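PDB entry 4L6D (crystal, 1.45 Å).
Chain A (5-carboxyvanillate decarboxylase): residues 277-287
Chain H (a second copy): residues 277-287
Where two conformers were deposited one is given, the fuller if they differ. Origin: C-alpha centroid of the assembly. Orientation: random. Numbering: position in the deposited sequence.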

# COMPACT_ATOMS: atom_id res chain seq x y z
N HIS A 277 -17.00 -0.16 7.84
CA HIS A 277 -18.08 -0.68 7.00
C HIS A 277 -17.86 -0.36 5.53
O HIS A 277 -18.22 -1.16 4.66
CB HIS A 277 -19.43 -0.14 7.46
CG HIS A 277 -19.88 -0.68 8.78
ND1 HIS A 277 -20.76 -0.00 9.60
CD2 HIS A 277 -19.59 -1.85 9.41
CE1 HIS A 277 -20.98 -0.72 10.69
NE2 HIS A 277 -20.27 -1.84 10.60
N ALA A 278 -17.29 0.80 5.24
CA ALA A 278 -17.05 1.19 3.85
C ALA A 278 -16.03 0.27 3.18
O ALA A 278 -16.21 -0.12 2.03
CB ALA A 278 -16.58 2.64 3.77
N ALA A 279 -14.95 -0.04 3.90
CA ALA A 279 -13.92 -0.90 3.35
C ALA A 279 -14.44 -2.33 3.23
O ALA A 279 -14.08 -3.06 2.30
CB ALA A 279 -12.65 -0.88 4.22
N LEU A 280 -15.29 -2.72 4.17
CA LEU A 280 -15.89 -4.06 4.14
C LEU A 280 -16.80 -4.19 2.92
O LEU A 280 -16.72 -5.18 2.18
CB LEU A 280 -16.71 -4.33 5.42
CG LEU A 280 -17.55 -5.61 5.43
CD1 LEU A 280 -16.65 -6.83 5.29
CD2 LEU A 280 -18.38 -5.71 6.70
N ARG A 281 -17.65 -3.19 2.71
CA ARG A 281 -18.53 -3.16 1.55
C ARG A 281 -17.76 -3.21 0.22
O ARG A 281 -18.14 -3.95 -0.69
CB ARG A 281 -19.44 -1.92 1.59
CG ARG A 281 -20.70 -2.11 2.42
CD ARG A 281 -21.59 -0.86 2.40
NE ARG A 281 -21.34 0.03 3.53
CZ ARG A 281 -20.68 1.19 3.46
NH1 ARG A 281 -20.50 1.92 4.55
NH2 ARG A 281 -20.20 1.61 2.29
N TYR A 282 -16.69 -2.42 0.13
CA TYR A 282 -15.84 -2.40 -1.06
C TYR A 282 -15.25 -3.80 -1.32
O TYR A 282 -15.26 -4.31 -2.45
CB TYR A 282 -14.70 -1.36 -0.90
CG TYR A 282 -13.68 -1.51 -2.01
CD1 TYR A 282 -13.84 -0.84 -3.22
CD2 TYR A 282 -12.60 -2.38 -1.89
CE1 TYR A 282 -12.96 -1.01 -4.25
CE2 TYR A 282 -11.71 -2.57 -2.92
CZ TYR A 282 -11.89 -1.89 -4.10
OH TYR A 282 -11.02 -2.07 -5.15
N SER A 283 -14.75 -4.44 -0.27
CA SER A 283 -14.10 -5.74 -0.41
C SER A 283 -15.08 -6.82 -0.84
O SER A 283 -14.77 -7.64 -1.72
CB SER A 283 -13.40 -6.13 0.89
OG SER A 283 -12.39 -5.16 1.16
N ILE A 284 -16.27 -6.83 -0.25
CA ILE A 284 -17.31 -7.76 -0.66
C ILE A 284 -17.66 -7.56 -2.14
O ILE A 284 -17.83 -8.53 -2.88
CB ILE A 284 -18.56 -7.62 0.20
CG1 ILE A 284 -18.25 -8.08 1.64
CG2 ILE A 284 -19.73 -8.42 -0.40
CD1 ILE A 284 -19.33 -7.70 2.65
N GLU A 285 -17.75 -6.30 -2.57
CA GLU A 285 -18.10 -6.00 -3.95
C GLU A 285 -17.08 -6.48 -4.99
O GLU A 285 -17.46 -6.98 -6.05
CB GLU A 285 -18.35 -4.50 -4.14
CG GLU A 285 -18.72 -4.15 -5.57
CD GLU A 285 -18.93 -2.67 -5.81
OE1 GLU A 285 -18.95 -1.90 -4.84
OE2 GLU A 285 -19.09 -2.29 -6.99
N VAL A 286 -15.79 -6.30 -4.69
CA VAL A 286 -14.75 -6.65 -5.66
C VAL A 286 -14.23 -8.08 -5.52
O VAL A 286 -13.70 -8.63 -6.49
CB VAL A 286 -13.57 -5.65 -5.68
CG1 VAL A 286 -14.09 -4.23 -5.93
CG2 VAL A 286 -12.75 -5.72 -4.39
N LEU A 287 -14.35 -8.68 -4.33
CA LEU A 287 -13.87 -10.05 -4.13
C LEU A 287 -14.96 -11.10 -4.10
O LEU A 287 -14.69 -12.29 -4.34
CB LEU A 287 -13.07 -10.16 -2.82
CG LEU A 287 -11.94 -9.17 -2.60
CD1 LEU A 287 -11.32 -9.43 -1.23
CD2 LEU A 287 -10.87 -9.27 -3.71
N HIS H 277 -15.20 1.88 -10.64
CA HIS H 277 -16.37 2.50 -10.03
C HIS H 277 -16.45 2.18 -8.55
O HIS H 277 -16.85 3.04 -7.75
CB HIS H 277 -17.65 2.06 -10.74
CG HIS H 277 -17.81 2.64 -12.11
ND1 HIS H 277 -18.59 2.06 -13.08
CD2 HIS H 277 -17.29 3.77 -12.66
CE1 HIS H 277 -18.54 2.80 -14.18
NE2 HIS H 277 -17.76 3.84 -13.95
N ALA H 278 -16.09 0.96 -8.17
CA ALA H 278 -16.13 0.59 -6.76
C ALA H 278 -15.14 1.41 -5.94
O ALA H 278 -15.47 1.87 -4.84
CB ALA H 278 -15.85 -0.90 -6.59
N ALA H 279 -13.92 1.57 -6.44
CA ALA H 279 -12.93 2.35 -5.71
C ALA H 279 -13.28 3.83 -5.69
O ALA H 279 -13.01 4.53 -4.71
CB ALA H 279 -11.53 2.14 -6.27
N LEU H 280 -13.90 4.31 -6.77
CA LEU H 280 -14.37 5.69 -6.81
C LEU H 280 -15.47 5.94 -5.78
O LEU H 280 -15.42 6.92 -5.03
CB LEU H 280 -14.90 6.03 -8.21
CG LEU H 280 -15.61 7.39 -8.37
CD1 LEU H 280 -14.66 8.54 -8.03
CD2 LEU H 280 -16.19 7.53 -9.78
N ARG H 281 -16.45 5.04 -5.72
CA ARG H 281 -17.52 5.16 -4.73
C ARG H 281 -16.98 5.13 -3.31
O ARG H 281 -17.38 5.95 -2.47
CB ARG H 281 -18.55 4.04 -4.91
CG ARG H 281 -19.58 4.00 -3.79
CD ARG H 281 -20.51 2.81 -3.92
NE ARG H 281 -20.93 2.64 -5.31
CZ ARG H 281 -20.57 1.62 -6.08
NH1 ARG H 281 -19.79 0.66 -5.60
NH2 ARG H 281 -21.00 1.56 -7.34
N TYR H 282 -16.06 4.19 -3.04
CA TYR H 282 -15.45 4.10 -1.72
C TYR H 282 -14.81 5.44 -1.36
O TYR H 282 -14.99 5.94 -0.25
CB TYR H 282 -14.40 2.97 -1.68
CG TYR H 282 -13.60 3.01 -0.39
CD1 TYR H 282 -14.05 2.33 0.75
CD2 TYR H 282 -12.44 3.78 -0.29
CE1 TYR H 282 -13.35 2.42 1.94
CE2 TYR H 282 -11.74 3.87 0.89
CZ TYR H 282 -12.20 3.19 2.00
OH TYR H 282 -11.51 3.29 3.19
N SER H 283 -14.06 6.01 -2.30
CA SER H 283 -13.31 7.22 -2.01
C SER H 283 -14.21 8.41 -1.75
O SER H 283 -13.96 9.20 -0.83
CB SER H 283 -12.30 7.53 -3.13
OG SER H 283 -11.36 6.47 -3.24
N ILE H 284 -15.27 8.54 -2.55
CA ILE H 284 -16.27 9.58 -2.31
C ILE H 284 -16.89 9.42 -0.92
O ILE H 284 -17.08 10.40 -0.19
CB ILE H 284 -17.34 9.58 -3.41
CG1 ILE H 284 -16.73 10.04 -4.74
CG2 ILE H 284 -18.50 10.49 -3.02
CD1 ILE H 284 -17.62 9.79 -5.97
N GLU H 285 -17.18 8.18 -0.54
CA GLU H 285 -17.81 7.92 0.75
C GLU H 285 -16.93 8.34 1.93
O GLU H 285 -17.42 8.96 2.89
CB GLU H 285 -18.20 6.45 0.90
CG GLU H 285 -18.84 6.18 2.25
CD GLU H 285 -19.30 4.75 2.44
OE1 GLU H 285 -19.22 3.96 1.48
OE2 GLU H 285 -19.73 4.42 3.57
N VAL H 286 -15.65 8.02 1.87
CA VAL H 286 -14.77 8.26 3.03
C VAL H 286 -14.09 9.61 3.02
O VAL H 286 -13.72 10.13 4.08
CB VAL H 286 -13.74 7.13 3.24
CG1 VAL H 286 -14.46 5.79 3.34
CG2 VAL H 286 -12.69 7.10 2.14
N LEU H 287 -13.93 10.20 1.84
CA LEU H 287 -13.28 11.51 1.72
C LEU H 287 -14.23 12.68 1.55
O LEU H 287 -13.87 13.82 1.86
CB LEU H 287 -12.30 11.52 0.54
CG LEU H 287 -11.23 10.43 0.54
CD1 LEU H 287 -10.33 10.60 -0.67
CD2 LEU H 287 -10.40 10.48 1.81
O HOH W 1 -17.53 1.32 -0.05
O HOH W 2 -17.30 0.50 -3.00

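Two salt bridges, related by the pairing of two copies of one chain, clamp this contact, and they are not identical. R281(A) meets E285(H) as a fork: NH2 of R281(A) donates to OE1 of E285(H) at 2.7 Å, and NH1 of R281(A) to OE2 of E285(H) at 2.8 Å, so both carboxylate oxygens are engaged near the guanidinium plane. In the partner bridge, NH1 of R281(H) lies 2.8 Å from OE1 of E285(A) and makes a weak hydrogen bond to OE2 of E285(A) at 3.3 Å. The arginines differ in rotamer too, chi1 being m in R281(A) and t in R281(H), whereas both glutamates extend through t, t.

The backbone explains the reciprocity. The helices run antiparallel at 174°, their axes 10.1 Å apart at closest approach, which sets A278 of each chain against Y282 of the other. Such closeness suits alanine: the CB of A278(A) points toward chain H and packs 3.7 Å from CE1 of Y282(H) and 3.8 Å from CG1 of V286(H), and A278(H) repeats the pattern. Each tyrosine ring presents its edge to the opposing backbone, CD1 of Y282(H) lying 3.5 Å from O of A278(A). That carbonyl still accepts a water hydrogen bond. L280 points away in both helices.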